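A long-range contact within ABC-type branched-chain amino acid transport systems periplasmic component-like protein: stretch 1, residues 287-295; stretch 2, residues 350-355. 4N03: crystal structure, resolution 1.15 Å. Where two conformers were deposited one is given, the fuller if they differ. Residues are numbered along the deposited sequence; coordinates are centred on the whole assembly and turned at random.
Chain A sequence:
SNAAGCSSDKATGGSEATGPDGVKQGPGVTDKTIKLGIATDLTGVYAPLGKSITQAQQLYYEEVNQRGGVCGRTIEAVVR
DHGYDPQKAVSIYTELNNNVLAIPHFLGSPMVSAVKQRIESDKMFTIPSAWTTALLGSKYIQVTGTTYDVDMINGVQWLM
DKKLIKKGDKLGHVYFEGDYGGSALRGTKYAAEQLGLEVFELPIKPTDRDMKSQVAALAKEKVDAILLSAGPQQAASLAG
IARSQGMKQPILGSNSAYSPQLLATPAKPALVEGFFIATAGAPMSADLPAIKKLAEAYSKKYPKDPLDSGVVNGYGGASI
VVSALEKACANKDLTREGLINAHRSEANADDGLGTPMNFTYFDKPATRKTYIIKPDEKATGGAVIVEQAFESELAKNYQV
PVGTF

Stretch 1, residues 287-295: DLPAIKKLA
Stretch 2 (350-355) DDGLGT

The first turns of a helix (Pro289 to Ala295, continuing beyond, with Leu288 at the N-cap) pack against an irregular loop, Asp350 to Thr355, burying 264 Å² in total. From Ile291 on, phi/psi lie near -60/-45; Pro289 is -58/-38 and Ala290 -72/-31, after an extended Leu288 (-133/135); Leu288 O accepts from Lys292 N at 3.1 Å. CA atoms pair Ala290 with Gly352 (5.5 Å) and Ile291 with Leu353 (5.7 Å). No direct hydrogen bond crosses the contact.

Extended Asp350 (-158/98, chi1 t) opens the stretch, its OD1 accepting from Gly352 N at 2.9 Å. Asp351 (-79/4, chi1 p) repeats the motif one residue on, OD1 to Leu353 N at 2.9 Å; these two bonds brace the turn from within. Gly352 adopts 81/2, where a CB would jam against the preceding carbonyl and also lie 3.2 Å from Ala290 CB. Its own O sits 3.5 Å from Ala290 CB and accepts a hydrogen bond from a water at 2.7 Å; that water accepts from Ala290 N at 2.9 Å, so it links a first-turn helix amide to the loop carbonyl.

Leu353 (-98/7, chi1 m, chi2 t) starts away from the helix at CA-to-CB, but its end returns: CD2 lies 3.8 Å from Ala290 CB, 3.9 Å from Ile291 CD1 and 4.2 Å from Leu294 CD2, an apolar cluster that buries the methyl against the helix. Ile291 is m, m; Leu294 is t, p. Ile291 CD1 also approaches Leu353 O at 3.7 Å. Gly354 takes another positive phi (104/8), and Leu288 (m, t) lays CD1 3.7 Å from Gly354 N; a CB on Gly354 would come within 3.4 Å of that methyl. Thr355 (-140/78, chi1 m) extends out of reach of the helix.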

ATOM      1  N   ASP A 287       7.677  -8.118 -15.942  1.00 15.81           N
ATOM      2  CA  ASP A 287       7.420  -9.035 -17.067  1.00 16.97           C
ATOM      3  C   ASP A 287       6.474 -10.137 -16.603  1.00 16.66           C
ATOM      4  O   ASP A 287       6.885 -11.281 -16.396  1.00 20.53           O
ATOM      5  CB  ASP A 287       8.735  -9.603 -17.582  1.00 21.77           C
ATOM      6  CG  ASP A 287       8.562 -10.456 -18.815  1.00 24.07           C
ATOM      7  OD1 ASP A 287       7.510 -10.324 -19.473  1.00 27.18           O
ATOM      8  OD2 ASP A 287       9.477 -11.253 -19.086  1.00 32.73           O
ATOM      9  N   LEU A 288       5.214  -9.772 -16.423  1.00 16.08           N
ATOM     10  CA  LEU A 288       4.156 -10.688 -16.021  1.00 15.89           C
ATOM     11  C   LEU A 288       2.958 -10.467 -16.927  1.00 15.87           C
ATOM     12  O   LEU A 288       2.563  -9.346 -17.138  1.00 16.02           O
ATOM     13  CB  LEU A 288       3.759 -10.420 -14.576  1.00 15.48           C
ATOM     14  CG  LEU A 288       4.795 -10.669 -13.484  1.00 16.38           C
ATOM     15  CD1 LEU A 288       4.285 -10.156 -12.159  1.00 16.69           C
ATOM     16  CD2 LEU A 288       5.208 -12.115 -13.308  1.00 20.10           C
ATOM     17  N   PRO A 289       2.346 -11.553 -17.406  1.00 17.01           N
ATOM     18  CA  PRO A 289       1.211 -11.382 -18.329  1.00 18.11           C
ATOM     19  C   PRO A 289       0.058 -10.574 -17.763  1.00 15.91           C
ATOM     20  O   PRO A 289      -0.510  -9.733 -18.453  1.00 16.18           O
ATOM     21  CB  PRO A 289       0.786 -12.825 -18.640  1.00 20.27           C
ATOM     22  CG  PRO A 289       1.996 -13.618 -18.403  1.00 23.69           C
ATOM     23  CD  PRO A 289       2.768 -12.957 -17.331  1.00 18.18           C
ATOM     24  N   ALA A 290      -0.256 -10.727 -16.475  1.00 15.71           N
ATOM     25  CA  ALA A 290      -1.383  -9.990 -15.923  1.00 14.63           C
ATOM     26  C   ALA A 290      -1.060  -8.511 -15.797  1.00 12.58           C
ATOM     27  O   ALA A 290      -1.966  -7.684 -15.871  1.00 14.55           O
ATOM     28  CB  ALA A 290      -1.806 -10.538 -14.579  1.00 15.55           C
ATOM     29  N   ILE A 291       0.220  -8.197 -15.569  1.00 14.30           N
ATOM     30  CA  ILE A 291       0.639  -6.789 -15.489  1.00 14.18           C
ATOM     31  C   ILE A 291       0.499  -6.117 -16.861  1.00 13.20           C
ATOM     32  O   ILE A 291      -0.014  -5.017 -16.961  1.00 14.25           O
ATOM     33  CB  ILE A 291       2.092  -6.690 -14.995  1.00 13.25           C
ATOM     34  CG1 ILE A 291       2.174  -7.040 -13.537  1.00 13.76           C
ATOM     35  CG2 ILE A 291       2.721  -5.333 -15.263  1.00 15.43           C
ATOM     36  CD1 ILE A 291       1.708  -5.996 -12.525  1.00 17.12           C
ATOM     37  N   LYS A 292       0.990  -6.790 -17.895  1.00 14.67           N
ATOM     38  CA  LYS A 292       0.867  -6.278 -19.278  0.70 14.60           C
ATOM     39  C   LYS A 292      -0.601  -6.076 -19.682  1.00 15.44           C
ATOM     40  O   LYS A 292      -0.988  -5.045 -20.260  1.00 16.71           O
ATOM     41  CB  LYS A 292       1.596  -7.237 -20.210  0.70 16.99           C
ATOM     42  CG  LYS A 292       3.098  -7.241 -20.049  0.70 20.20           C
ATOM     43  CD  LYS A 292       3.819  -8.276 -20.901  0.70 23.79           C
ATOM     44  CE  LYS A 292       5.253  -8.480 -20.439  0.70 23.21           C
ATOM     45  NZ  LYS A 292       6.104  -7.265 -20.621  0.70 28.12           N
ATOM     46  N   LYS A 293      -1.437  -7.042 -19.360  1.00 14.88           N
ATOM     47  CA  LYS A 293      -2.870  -6.940 -19.628  1.00 15.35           C
ATOM     48  C   LYS A 293      -3.516  -5.763 -18.911  1.00 14.83           C
ATOM     49  O   LYS A 293      -4.350  -5.030 -19.470  1.00 15.38           O
ATOM     50  CB  LYS A 293      -3.546  -8.262 -19.306  1.00 16.93           C
ATOM     51  CG  LYS A 293      -5.033  -8.357 -19.569  1.00 23.35           C
ATOM     52  CD  LYS A 293      -5.555  -9.746 -19.187  1.00 27.97           C
ATOM     53  CE  LYS A 293      -6.946  -9.973 -19.758  1.00 36.83           C
ATOM     54  NZ  LYS A 293      -7.417 -11.366 -19.514  1.00 41.67           N
ATOM     55  N   LEU A 294      -3.151  -5.584 -17.639  1.00 13.96           N
ATOM     56  CA  LEU A 294      -3.646  -4.463 -16.846  1.00 12.87           C
ATOM     57  C   LEU A 294      -3.199  -3.128 -17.443  1.00 12.81           C
ATOM     58  O   LEU A 294      -3.955  -2.182 -17.515  1.00 13.89           O
ATOM     59  CB  LEU A 294      -3.208  -4.644 -15.404  1.00 12.60           C
ATOM     60  CG  LEU A 294      -3.495  -3.460 -14.476  1.00 12.16           C
ATOM     61  CD1 LEU A 294      -4.969  -3.112 -14.459  1.00 13.30           C
ATOM     62  CD2 LEU A 294      -3.016  -3.782 -13.076  1.00 11.32           C
ATOM     63  N   ALA A 295      -1.938  -3.040 -17.815  1.00 13.48           N
ATOM     64  CA  ALA A 295      -1.419  -1.811 -18.388  1.00 14.82           C
ATOM     65  C   ALA A 295      -2.244  -1.416 -19.614  1.00 14.38           C
ATOM     66  O   ALA A 295      -2.616  -0.269 -19.759  1.00 15.91           O
ATOM     67  CB  ALA A 295       0.046  -1.968 -18.752  1.00 16.19           C
ATOM     68  N   ASP A 350      -2.752 -15.829  -5.595  1.00 12.73           N
ATOM     69  CA  ASP A 350      -1.766 -15.281  -6.539  1.00 13.73           C
ATOM     70  C   ASP A 350      -2.527 -14.791  -7.739  1.00 15.14           C
ATOM     71  O   ASP A 350      -2.961 -15.597  -8.586  1.00 17.23           O
ATOM     72  CB  ASP A 350      -0.771 -16.338  -6.985  1.00 14.99           C
ATOM     73  CG  ASP A 350       0.326 -15.772  -7.862  1.00 14.94           C
ATOM     74  OD1 ASP A 350       0.209 -14.592  -8.303  1.00 15.83           O
ATOM     75  OD2 ASP A 350       1.325 -16.485  -8.139  1.00 18.70           O
ATOM     76  N   ASP A 351      -2.790 -13.496  -7.757  1.00 14.72           N
ATOM     77  CA  ASP A 351      -3.555 -12.846  -8.823  1.00 17.73           C
ATOM     78  C   ASP A 351      -2.730 -12.586 -10.089  1.00 15.33           C
ATOM     79  O   ASP A 351      -3.240 -12.000 -11.063  1.00 17.46           O
ATOM     80  CB  ASP A 351      -4.185 -11.537  -8.274  1.00 20.63           C
ATOM     81  CG  ASP A 351      -3.165 -10.493  -7.855  1.00 20.01           C
ATOM     82  OD1 ASP A 351      -1.988 -10.603  -8.130  1.00 21.48           O
ATOM     83  OD2 ASP A 351      -3.571  -9.472  -7.203  1.00 29.69           O
ATOM     84  N   GLY A 352      -1.491 -13.028 -10.134  1.00 13.74           N
ATOM     85  CA  GLY A 352      -0.635 -12.805 -11.271  1.00 14.22           C
ATOM     86  C   GLY A 352       0.028 -11.458 -11.342  1.00 13.91           C
ATOM     87  O   GLY A 352       0.724 -11.190 -12.325  1.00 14.37           O
ATOM     88  N   LEU A 353      -0.178 -10.607 -10.349  1.00 13.23           N
ATOM     89  CA  LEU A 353       0.342  -9.268 -10.350  1.00 14.45           C
ATOM     90  C   LEU A 353       1.626  -9.097  -9.568  1.00 14.14           C
ATOM     91  O   LEU A 353       2.092  -7.976  -9.406  1.00 15.96           O
ATOM     92  CB  LEU A 353      -0.716  -8.319  -9.811  1.00 14.31           C
ATOM     93  CG  LEU A 353      -1.989  -8.231 -10.640  1.00 14.95           C
ATOM     94  CD1 LEU A 353      -3.006  -7.376  -9.903  1.00 19.63           C
ATOM     95  CD2 LEU A 353      -1.783  -7.671 -12.024  1.00 15.59           C
ATOM     96  N   GLY A 354       2.195 -10.207  -9.102  1.00 12.23           N
ATOM     97  CA  GLY A 354       3.535 -10.170  -8.524  1.00 12.87           C
ATOM     98  C   GLY A 354       3.629 -10.240  -7.004  1.00 12.18           C
ATOM     99  O   GLY A 354       4.737 -10.100  -6.502  1.00 14.84           O
ATOM    100  N   THR A 355       2.531 -10.490  -6.311  1.00 11.76           N
ATOM    101  CA  THR A 355       2.572 -10.560  -4.842  1.00 10.81           C
ATOM    102  C   THR A 355       1.675 -11.692  -4.335  1.00 11.24           C
ATOM    103  O   THR A 355       0.586 -11.467  -3.852  1.00 11.82           O
ATOM    104  CB  THR A 355       2.109  -9.225  -4.239  1.00 11.78           C
ATOM    105  OG1 THR A 355       2.754  -8.101  -4.861  1.00 12.70           O
ATOM    106  CG2 THR A 355       2.396  -9.164  -2.751  1.00 12.23           C
TER
HETATM  107  O   HOH W   1       0.808 -12.688 -14.556  1.00 17.19           O